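Local structure of SAM dependent methyltransferase (Agrobacterium tumefaciens, 2IGT) at residues E31-I36 with S279-H284. The protein binds S-adenosylmethionine and probably transfers its methyl group to an acceptor substrate. Numbering follows the deposited sequence. Where two conformers were deposited one is given.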
ATOM      1  N   GLU A  31     -16.048 -15.557 -39.538  1.00 19.22           N
ATOM      2  CA  GLU A  31     -14.827 -14.978 -38.999  1.00 19.67           C
ATOM      3  C   GLU A  31     -14.049 -14.292 -40.107  1.00 19.89           C
ATOM      4  O   GLU A  31     -14.092 -14.733 -41.276  1.00 18.92           O
ATOM      5  CB  GLU A  31     -13.996 -16.067 -38.317  1.00 19.58           C
ATOM      6  CG  GLU A  31     -13.782 -17.300 -39.191  1.00 21.14           C
ATOM      7  CD  GLU A  31     -12.838 -18.315 -38.558  1.00 21.24           C
ATOM      8  OE1 GLU A  31     -12.405 -18.103 -37.410  1.00 22.18           O
ATOM      9  OE2 GLU A  31     -12.528 -19.329 -39.222  1.00 21.98           O
ATOM     10  N   HIS A  32     -13.405 -13.182 -39.754  1.00 19.88           N
ATOM     11  CA  HIS A  32     -12.372 -12.561 -40.588  1.00 20.40           C
ATOM     12  C   HIS A  32     -11.132 -12.486 -39.703  1.00 19.47           C
ATOM     13  O   HIS A  32     -11.127 -11.794 -38.689  1.00 19.22           O
ATOM     14  CB  HIS A  32     -12.770 -11.149 -41.025  1.00 20.99           C
ATOM     15  CG  HIS A  32     -13.991 -11.092 -41.899  1.00 23.88           C
ATOM     16  ND1 HIS A  32     -14.842 -10.006 -41.915  1.00 28.65           N
ATOM     17  CD2 HIS A  32     -14.502 -11.981 -42.788  1.00 28.29           C
ATOM     18  CE1 HIS A  32     -15.820 -10.223 -42.780  1.00 26.15           C
ATOM     19  NE2 HIS A  32     -15.640 -11.415 -43.321  1.00 27.62           N
ATOM     20  N   VAL A  33     -10.084 -13.210 -40.073  1.00 19.61           N
ATOM     21  CA  VAL A  33      -8.910 -13.338 -39.197  1.00 20.17           C
ATOM     22  C   VAL A  33      -7.751 -13.858 -40.061  1.00 20.83           C
ATOM     23  O   VAL A  33      -7.971 -14.707 -40.907  1.00 20.84           O
ATOM     24  CB  VAL A  33      -9.234 -14.310 -37.979  1.00 19.78           C
ATOM     25  CG1 VAL A  33      -9.494 -15.772 -38.452  1.00 20.93           C
ATOM     26  CG2 VAL A  33      -8.149 -14.246 -36.898  1.00 20.15           C
ATOM     27  N   PRO A  34      -6.532 -13.303 -39.909  1.00 20.88           N
ATOM     28  CA  PRO A  34      -6.146 -12.121 -39.125  1.00 20.35           C
ATOM     29  C   PRO A  34      -6.620 -10.870 -39.833  1.00 20.39           C
ATOM     30  O   PRO A  34      -6.646 -10.832 -41.071  1.00 21.21           O
ATOM     31  CB  PRO A  34      -4.610 -12.156 -39.142  1.00 20.26           C
ATOM     32  CG  PRO A  34      -4.232 -13.526 -39.754  1.00 20.98           C
ATOM     33  CD  PRO A  34      -5.387 -13.901 -40.619  1.00 20.67           C
ATOM     34  N   VAL A  35      -7.058  -9.882 -39.065  1.00 20.04           N
ATOM     35  CA  VAL A  35      -7.290  -8.544 -39.611  1.00 19.49           C
ATOM     36  C   VAL A  35      -6.284  -7.603 -38.912  1.00 19.49           C
ATOM     37  O   VAL A  35      -6.219  -7.524 -37.670  1.00 18.44           O
ATOM     38  CB  VAL A  35      -8.772  -8.070 -39.426  1.00 19.16           C
ATOM     39  CG1 VAL A  35      -8.937  -6.617 -39.873  1.00 20.77           C
ATOM     40  CG2 VAL A  35      -9.755  -8.952 -40.249  1.00 20.78           C
ATOM     41  N   ILE A  36      -5.461  -6.919 -39.696  1.00 18.11           N
ATOM     42  CA  ILE A  36      -4.466  -6.054 -39.093  1.00 19.05           C
ATOM     43  C   ILE A  36      -5.004  -4.627 -39.241  1.00 19.98           C
ATOM     44  O   ILE A  36      -5.188  -4.139 -40.362  1.00 19.68           O
ATOM     45  CB  ILE A  36      -3.053  -6.183 -39.736  1.00 19.79           C
ATOM     46  CG1 ILE A  36      -2.532  -7.645 -39.712  1.00 19.76           C
ATOM     47  CG2 ILE A  36      -2.049  -5.184 -39.043  1.00 17.53           C
ATOM     48  CD1 ILE A  36      -2.441  -8.279 -38.284  1.00 19.60           C
ATOM     49  N   SER A 279      -1.809 -14.959 -28.504  1.00 18.36           N
ATOM     50  CA  SER A 279      -2.080 -14.611 -29.893  1.00 16.83           C
ATOM     51  C   SER A 279      -3.451 -13.941 -29.984  1.00 17.03           C
ATOM     52  O   SER A 279      -4.372 -14.263 -29.206  1.00 16.30           O
ATOM     53  CB  SER A 279      -2.144 -15.891 -30.719  1.00 16.78           C
ATOM     54  OG  SER A 279      -2.486 -15.654 -32.074  1.00 15.24           O
ATOM     55  N   PHE A 280      -3.610 -13.074 -30.985  1.00 16.26           N
ATOM     56  CA  PHE A 280      -4.975 -12.607 -31.333  1.00 17.18           C
ATOM     57  C   PHE A 280      -5.904 -13.806 -31.608  1.00 17.11           C
ATOM     58  O   PHE A 280      -7.107 -13.695 -31.419  1.00 18.18           O
ATOM     59  CB  PHE A 280      -4.967 -11.671 -32.549  1.00 16.98           C
ATOM     60  CG  PHE A 280      -4.459 -12.313 -33.807  1.00 18.07           C
ATOM     61  CD1 PHE A 280      -3.135 -12.123 -34.186  1.00 19.33           C
ATOM     62  CD2 PHE A 280      -5.288 -13.106 -34.599  1.00 18.90           C
ATOM     63  CE1 PHE A 280      -2.618 -12.714 -35.321  1.00 20.33           C
ATOM     64  CE2 PHE A 280      -4.784 -13.710 -35.785  1.00 18.42           C
ATOM     65  CZ  PHE A 280      -3.452 -13.504 -36.133  1.00 21.21           C
ATOM     66  N   TYR A 281      -5.351 -14.957 -32.009  1.00 16.72           N
ATOM     67  CA  TYR A 281      -6.197 -16.143 -32.268  1.00 17.24           C
ATOM     68  C   TYR A 281      -6.930 -16.628 -31.016  1.00 17.31           C
ATOM     69  O   TYR A 281      -8.037 -17.143 -31.112  1.00 16.80           O
ATOM     70  CB  TYR A 281      -5.390 -17.306 -32.847  1.00 17.56           C
ATOM     71  CG  TYR A 281      -5.272 -17.259 -34.342  1.00 18.46           C
ATOM     72  CD1 TYR A 281      -6.390 -17.461 -35.162  1.00 16.72           C
ATOM     73  CD2 TYR A 281      -4.046 -17.003 -34.947  1.00 19.15           C
ATOM     74  CE1 TYR A 281      -6.284 -17.404 -36.548  1.00 17.76           C
ATOM     75  CE2 TYR A 281      -3.927 -16.976 -36.340  1.00 17.45           C
ATOM     76  CZ  TYR A 281      -5.047 -17.152 -37.117  1.00 17.42           C
ATOM     77  OH  TYR A 281      -4.901 -17.102 -38.476  1.00 20.55           O
ATOM     78  N   SER A 282      -6.309 -16.452 -29.855  0.50 16.38           N
ATOM     79  CA  SER A 282      -6.917 -16.859 -28.587  0.50 16.40           C
ATOM     80  C   SER A 282      -8.071 -15.944 -28.141  0.50 16.75           C
ATOM     81  O   SER A 282      -9.067 -16.428 -27.622  0.50 16.49           O
ATOM     82  CB  SER A 282      -5.843 -16.962 -27.522  0.50 16.12           C
ATOM     83  OG  SER A 282      -4.926 -17.954 -27.929  0.50 13.30           O
HETATM   84  N   MSE A 283      -7.931 -14.642 -28.377  1.00 16.96           N
HETATM   85  CA  MSE A 283      -9.041 -13.693 -28.217  1.00 17.22           C
HETATM   86  C   MSE A 283     -10.128 -13.997 -29.249  1.00 16.88           C
HETATM   87  O   MSE A 283     -11.304 -13.992 -28.917  1.00 15.99           O
HETATM   88  CB  MSE A 283      -8.570 -12.253 -28.392  1.00 18.58           C
HETATM   89  CG  MSE A 283      -7.374 -11.853 -27.479  1.00 19.11           C
HETATM   90 SE   MSE A 283      -7.820 -12.045 -25.567  0.80 25.73          SE
HETATM   91  CE  MSE A 283      -6.601 -13.538 -25.183  1.00 24.45           C
ATOM     92  N   HIS A 284      -9.723 -14.225 -30.500  1.00 17.00           N
ATOM     93  CA  HIS A 284     -10.657 -14.585 -31.589  1.00 16.15           C
ATOM     94  C   HIS A 284     -11.536 -15.816 -31.244  1.00 16.15           C
ATOM     95  O   HIS A 284     -12.779 -15.758 -31.311  1.00 14.98           O
ATOM     96  CB  HIS A 284      -9.864 -14.864 -32.871  1.00 16.61           C
ATOM     97  CG  HIS A 284     -10.731 -15.200 -34.037  1.00 16.48           C
ATOM     98  ND1 HIS A 284     -11.546 -14.266 -34.634  1.00 16.16           N
ATOM     99  CD2 HIS A 284     -10.935 -16.365 -34.697  1.00 16.37           C
ATOM    100  CE1 HIS A 284     -12.223 -14.840 -35.617  1.00 17.18           C
ATOM    101  NE2 HIS A 284     -11.864 -16.113 -35.679  1.00 17.57           N
TER
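His284 and Glu31 supply the polar link between the first turns of helix 280-290 and the edge strand 30-39. The imidazole donates through NE2 to OE1 of Glu31 at 2.7 Å, with a nearly straight N-H...O angle of 165°. The oxygen lies almost in the ring plane and is met on its anti side, and carboxylate and imidazole are only 21° apart, close to coplanar. Glutamate's chain, extended beyond CG, is long enough to bring the carboxylate to the imidazole edge. Histidine suits this buried place because its two nitrogens can serve two partners: ND1 is hydrogen-bonded to Ser300 on the neighbouring strand, so the ring is pinned at both nitrogens and its rotation fixed. Arg288, one turn further along the helix, adds a weak, long ion pair to the same OE1.

The apolar part centres on Val33. Its CB sits over the centre of one imidazole face, a CH-pi contact of 3.9 Å to the His284 ring centroid, with CG1 over the same face. CG2, anti to the backbone N, reaches the edge of the Phe280 ring, 3.6 Å from CE2, and touches CE1 of Tyr281 at 3.7 Å. Beta-branched valine thus serves three rings with a short side chain.

The sheet has the strand order of Rossmann-like class I methyltransferases, with 318-328 antiparallel; strand 30-39 is added beyond 297-306. Helix 280-290 is the crossover from 268-273 to 297-306, its axis antiparallel to that of strand 31-33 (170°).

At the strand's corner, Pro34, a residue that readily accepts the cis peptide bond before it, offers a rigid apolar ring to the flat aromatics: CB lies 3.5 Å from CZ of Phe280, and CG near the Tyr281 hydroxyl. Ser279, whose short hydroxyl suits an N-cap, accepts at OG from Tyr281 N at 2.9 Å, closing the turn that carries both aromatics.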